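Side-chain contact in hydrolase, haloacid dehalogenase-like family (Porphyromonas gingivalis, PDB 2I6X), which is a predicted hydrolase of the haloacid dehalogenase superfamily, whose precise reaction and substrate are not established: residues D96-L101 and S135-V140. Residues are numbered along the deposited sequence; the frame is centred on the assembly and turned at random.
Sequences DYIDSL and SFFDKV
Helix 92-101 comes closest to the other segment at Asp99, whose CA lies 6.1 Å from the CA of Phe136, in a short 3-10 segment just ahead of strand 139-142. Apolar packing carries most of the contact. Ile98 points at the 3-10 segment and crosses the Phe136 side chain at about a right angle. Its CG2 methyl does the touching: it is 4.1 Å from Phe136 CB and 4.2 Å from Phe137 CE1. This branch lies anti to the backbone N of Ile98, which brings it up to both phenylalanines. Phe136 CB also sits over one face of the Phe137 ring, 3.8 Å from its plane and displaced from the ring centre. The Phe136 ring points back toward the N-terminal end of the helix, and Asp99 CB meets it at the edge, 4.0 Å from CE1. A water joins the two segments. It donates to Asp99 OD2 at 3.1 Å and to Phe136 O at 3.3 Å. The same OD2 forms a salt bridge with Arg131, which also makes a cation-pi contact with Phe136. Arg131 therefore engages both the carboxylate of the partly exposed Asp99 and the Phe136 ring, while Ile98 and both phenylalanines are buried. The contact packs a helix against the entry to an edge strand of the parallel sheet, which has the 3-2-1-4-5 strand order of the Rossmann-like HAD core. On the sheet side, Ile98 also touches Leu107 of strand 106-111, and Ile98 and Phe137 both touch Phe10 of central strand 7-10.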
loop_
_atom_site.group_PDB
_atom_site.type_symbol
_atom_site.label_atom_id
_atom_site.label_comp_id
_atom_site.label_asym_id
_atom_site.label_seq_id
_atom_site.Cartn_x
_atom_site.Cartn_y
_atom_site.Cartn_z
ATOM N N ASP A 96 -14.785 -1.319 -7.093
ATOM C CA ASP A 96 -16.138 -0.913 -7.438
ATOM C C ASP A 96 -16.828 -0.179 -6.285
ATOM O O ASP A 96 -17.449 0.859 -6.503
ATOM C CB ASP A 96 -16.981 -2.124 -7.882
ATOM C CG ASP A 96 -16.726 -2.507 -9.326
ATOM O OD1 ASP A 96 -16.102 -1.701 -10.061
ATOM O OD2 ASP A 96 -17.150 -3.602 -9.744
ATOM N N TYR A 97 -16.696 -0.721 -5.071
ATOM C CA TYR A 97 -17.310 -0.145 -3.892
ATOM C C TYR A 97 -16.734 1.234 -3.589
ATOM O O TYR A 97 -17.459 2.162 -3.267
ATOM C CB TYR A 97 -17.153 -1.060 -2.678
ATOM C CG TYR A 97 -17.652 -0.403 -1.419
ATOM C CD1 TYR A 97 -19.010 -0.065 -1.277
ATOM C CD2 TYR A 97 -16.785 -0.092 -0.388
ATOM C CE1 TYR A 97 -19.481 0.576 -0.122
ATOM C CE2 TYR A 97 -17.242 0.550 0.787
ATOM C CZ TYR A 97 -18.588 0.879 0.904
ATOM O OH TYR A 97 -19.049 1.493 2.040
ATOM N N ILE A 98 -15.424 1.348 -3.694
ATOM C CA ILE A 98 -14.715 2.597 -3.479
ATOM C C ILE A 98 -15.199 3.594 -4.524
ATOM O O ILE A 98 -15.427 4.744 -4.227
ATOM C CB ILE A 98 -13.174 2.358 -3.549
ATOM C CG1 ILE A 98 -12.699 1.667 -2.281
ATOM C CG2 ILE A 98 -12.362 3.643 -3.716
ATOM C CD1 ILE A 98 -11.208 1.494 -2.278
ATOM N N ASP A 99 -15.382 3.131 -5.749
ATOM C CA ASP A 99 -15.843 4.004 -6.803
ATOM C C ASP A 99 -17.223 4.599 -6.504
ATOM O O ASP A 99 -17.504 5.742 -6.895
ATOM C CB ASP A 99 -15.867 3.269 -8.136
ATOM C CG ASP A 99 -16.032 4.220 -9.304
ATOM O OD1 ASP A 99 -16.989 4.036 -10.090
ATOM O OD2 ASP A 99 -15.218 5.179 -9.407
ATOM N N SER A 100 -18.070 3.825 -5.817
ATOM C CA SER A 100 -19.388 4.290 -5.395
ATOM C C SER A 100 -19.312 5.328 -4.283
ATOM O O SER A 100 -20.254 6.082 -4.076
ATOM C CB SER A 100 -20.279 3.119 -4.964
ATOM O OG SER A 100 -19.882 2.581 -3.724
ATOM N N LEU A 101 -18.188 5.367 -3.570
ATOM C CA LEU A 101 -18.044 6.258 -2.443
ATOM C C LEU A 101 -17.663 7.669 -2.854
ATOM O O LEU A 101 -17.791 8.585 -2.063
ATOM C CB LEU A 101 -17.007 5.710 -1.473
ATOM C CG LEU A 101 -17.384 4.463 -0.682
ATOM C CD1 LEU A 101 -16.240 4.111 0.238
ATOM C CD2 LEU A 101 -18.639 4.695 0.110
ATOM N N SER A 135 -7.028 6.966 -10.324
ATOM C CA SER A 135 -8.394 7.363 -10.661
ATOM C C SER A 135 -9.487 7.083 -9.601
ATOM O O SER A 135 -10.612 7.520 -9.768
ATOM C CB SER A 135 -8.813 6.740 -11.997
ATOM O OG SER A 135 -9.264 5.408 -11.808
ATOM N N PHE A 136 -9.183 6.344 -8.536
ATOM C CA PHE A 136 -10.194 6.076 -7.488
ATOM C C PHE A 136 -10.075 7.045 -6.311
ATOM O O PHE A 136 -10.965 7.111 -5.468
ATOM C CB PHE A 136 -10.101 4.643 -6.967
ATOM C CG PHE A 136 -10.458 3.598 -7.984
ATOM C CD1 PHE A 136 -11.765 3.149 -8.113
ATOM C CD2 PHE A 136 -9.479 3.053 -8.810
ATOM C CE1 PHE A 136 -12.093 2.166 -9.082
ATOM C CE2 PHE A 136 -9.794 2.089 -9.758
ATOM C CZ PHE A 136 -11.100 1.634 -9.893
ATOM N N PHE A 137 -8.983 7.790 -6.241
ATOM C CA PHE A 137 -8.742 8.608 -5.062
ATOM C C PHE A 137 -8.627 10.064 -5.423
ATOM O O PHE A 137 -8.290 10.413 -6.564
ATOM C CB PHE A 137 -7.499 8.097 -4.326
ATOM C CG PHE A 137 -7.561 6.618 -4.052
ATOM C CD1 PHE A 137 -8.303 6.126 -2.983
ATOM C CD2 PHE A 137 -6.949 5.713 -4.899
ATOM C CE1 PHE A 137 -8.400 4.765 -2.738
ATOM C CE2 PHE A 137 -7.038 4.342 -4.649
ATOM C CZ PHE A 137 -7.771 3.880 -3.572
ATOM N N ASP A 138 -8.939 10.919 -4.458
ATOM C CA ASP A 138 -8.667 12.324 -4.641
ATOM C C ASP A 138 -7.162 12.505 -4.700
ATOM O O ASP A 138 -6.656 13.263 -5.530
ATOM C CB ASP A 138 -9.357 13.161 -3.570
ATOM C CG ASP A 138 -10.872 13.136 -3.734
ATOM O OD1 ASP A 138 -11.385 13.727 -4.710
ATOM O OD2 ASP A 138 -11.553 12.484 -2.923
ATOM N N LYS A 139 -6.454 11.748 -3.871
ATOM C CA LYS A 139 -4.998 11.666 -3.937
ATOM C C LYS A 139 -4.407 10.363 -3.379
ATOM O O LYS A 139 -4.912 9.789 -2.417
ATOM C CB LYS A 139 -4.342 12.879 -3.269
ATOM C CG LYS A 139 -2.863 13.015 -3.584
ATOM C CD LYS A 139 -2.453 14.475 -3.667
ATOM C CE LYS A 139 -0.980 14.628 -3.966
ATOM N NZ LYS A 139 -0.534 16.078 -3.803
ATOM N N VAL A 140 -3.316 9.940 -4.017
ATOM C CA VAL A 140 -2.496 8.811 -3.613
ATOM C C VAL A 140 -1.238 9.277 -2.863
ATOM O O VAL A 140 -0.439 10.084 -3.364
ATOM C CB VAL A 140 -2.145 7.937 -4.846
ATOM C CG1 VAL A 140 -1.144 6.845 -4.490
ATOM C CG2 VAL A 140 -3.434 7.318 -5.414
HETATM O O HOH W 1 -13.742 6.741 -7.177
#